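PDB 7L6P: dihydropteroate synthase from Stenotrophomonas maltophilia, which probably catalyses the condensation of para-aminobenzoate with 6-hydroxymethyl-7,8-dihydropterin diphosphate to form 7,8-dihydropteroate, a step of folate biosynthesis. Local coordinates for residues L178-R181 with L182-E186. Residues are numbered along the deposited sequence; the frame is centred on the assembly and turned at random.
Sequences LVQR and LFAAE
L178 to R181 and L182 to A185 meet as successive turns of one alpha helix, 170-188, on the outside of the TIM barrel. Four i to i+4 backbone hydrogen bonds join them: L182 N to L178 O, F183 N to V179 O, A184 N to Q180 O and A185 N to R181 O. A185 N lies 2.9 Å from R181 O. Side chains add smaller contacts. L182 lies alongside the preceding turn, with its CG 3.4 Å from L178 O. The methyl CB of A184 sits 3.4 Å from Q180 O. R181 NH1 is 4.0 Å from the same A184 CB. R181 is bent at both chi2 (-47°) and chi3 (-56°). This curls its guanidinium back beside the helix, towards Q180 and A184. There R181 NH1 donates to Q180 OE1 at 3.2 Å, and OE1 lies close to the guanidinium plane. R181 NE makes a hydrogen bond to G132 O. R181 is buried, and its NE, NH1 and NH2 all have hydrogen-bond partners. F183 CB is 3.6 Å from V179 O, and its ring leads away from the preceding turn. The helix connects strands 149-152 and 195-198 of the parallel barrel. L178 touches I197, and L182 and A185 touch L195, of strand 195-198. L182 and R181 also touch L151 of strand 149-152, and R181 and A184 meet L139 of helix 138-145.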
loop_
_atom_site.group_PDB
_atom_site.type_symbol
_atom_site.label_atom_id
_atom_site.label_comp_id
_atom_site.label_asym_id
_atom_site.label_seq_id
_atom_site.Cartn_x
_atom_site.Cartn_y
_atom_site.Cartn_z
ATOM N N LEU A 178 -15.293 17.691 -16.163
ATOM C CA LEU A 178 -13.965 17.690 -16.768
ATOM C C LEU A 178 -14.042 17.825 -18.282
ATOM O O LEU A 178 -13.247 18.559 -18.882
ATOM C CB LEU A 178 -13.202 16.427 -16.374
ATOM C CG LEU A 178 -12.842 16.271 -14.897
ATOM C CD1 LEU A 178 -12.067 14.968 -14.686
ATOM C CD2 LEU A 178 -12.012 17.454 -14.438
ATOM N N VAL A 179 -14.973 17.109 -18.918
ATOM C CA VAL A 179 -15.167 17.269 -20.360
ATOM C C VAL A 179 -15.317 18.744 -20.720
ATOM O O VAL A 179 -14.753 19.214 -21.718
ATOM C CB VAL A 179 -16.379 16.450 -20.843
ATOM C CG1 VAL A 179 -16.882 16.991 -22.179
ATOM C CG2 VAL A 179 -16.020 14.987 -20.976
ATOM N N GLN A 180 -16.046 19.509 -19.894
ATOM C CA GLN A 180 -16.332 20.901 -20.226
ATOM C C GLN A 180 -15.150 21.811 -19.959
ATOM O O GLN A 180 -14.916 22.750 -20.722
ATOM C CB GLN A 180 -17.561 21.389 -19.450
ATOM C CG GLN A 180 -18.172 22.640 -19.984
ATOM C CD GLN A 180 -17.564 23.890 -19.392
ATOM O OE1 GLN A 180 -16.896 23.841 -18.367
ATOM N NE2 GLN A 180 -17.778 25.027 -20.051
ATOM N N ARG A 181 -14.372 21.524 -18.925
ATOM C CA ARG A 181 -13.148 22.277 -18.677
ATOM C C ARG A 181 -12.112 22.004 -19.762
ATOM O O ARG A 181 -11.380 22.913 -20.165
ATOM C CB ARG A 181 -12.584 21.929 -17.293
ATOM C CG ARG A 181 -13.538 22.145 -16.135
ATOM C CD ARG A 181 -14.219 23.501 -16.215
ATOM N NE ARG A 181 -13.257 24.596 -16.281
ATOM C CZ ARG A 181 -13.498 25.759 -16.881
ATOM N NH1 ARG A 181 -14.660 26.012 -17.462
ATOM N NH2 ARG A 181 -12.543 26.688 -16.911
ATOM N N LEU A 182 -12.018 20.753 -20.232
ATOM C CA LEU A 182 -11.100 20.454 -21.329
ATOM C C LEU A 182 -11.513 21.186 -22.601
ATOM O O LEU A 182 -10.670 21.787 -23.275
ATOM C CB LEU A 182 -11.019 18.943 -21.574
ATOM C CG LEU A 182 -10.265 18.082 -20.527
ATOM C CD1 LEU A 182 -10.629 16.599 -20.639
ATOM C CD2 LEU A 182 -8.756 18.252 -20.647
ATOM N N PHE A 183 -12.813 21.189 -22.925
ATOM C CA PHE A 183 -13.262 21.923 -24.107
ATOM C C PHE A 183 -13.015 23.415 -23.970
ATOM O O PHE A 183 -12.582 24.064 -24.925
ATOM C CB PHE A 183 -14.733 21.673 -24.412
ATOM C CG PHE A 183 -15.218 22.455 -25.601
ATOM C CD1 PHE A 183 -14.959 22.000 -26.888
ATOM C CD2 PHE A 183 -15.917 23.645 -25.438
ATOM C CE1 PHE A 183 -15.374 22.712 -27.997
ATOM C CE2 PHE A 183 -16.339 24.365 -26.516
ATOM C CZ PHE A 183 -16.074 23.898 -27.826
ATOM N N ALA A 184 -13.322 23.990 -22.806
ATOM C CA ALA A 184 -13.055 25.411 -22.620
ATOM C C ALA A 184 -11.563 25.695 -22.757
ATOM O O ALA A 184 -11.165 26.679 -23.390
ATOM C CB ALA A 184 -13.583 25.876 -21.260
ATOM N N ALA A 185 -10.719 24.826 -22.193
ATOM C CA ALA A 185 -9.282 24.971 -22.402
ATOM C C ALA A 185 -8.932 24.830 -23.880
ATOM O O ALA A 185 -8.102 25.582 -24.407
ATOM C CB ALA A 185 -8.528 23.945 -21.565
ATOM N N GLU A 186 -9.537 23.851 -24.559
ATOM C CA GLU A 186 -9.334 23.702 -25.993
ATOM C C GLU A 186 -9.667 25.010 -26.716
ATOM O O GLU A 186 -8.886 25.490 -27.543
ATOM C CB GLU A 186 -10.201 22.556 -26.531
ATOM C CG GLU A 186 -10.106 22.373 -28.073
ATOM C CD GLU A 186 -11.002 21.252 -28.662
ATOM O OE1 GLU A 186 -11.599 20.434 -27.912
ATOM O OE2 GLU A 186 -11.086 21.175 -29.921
#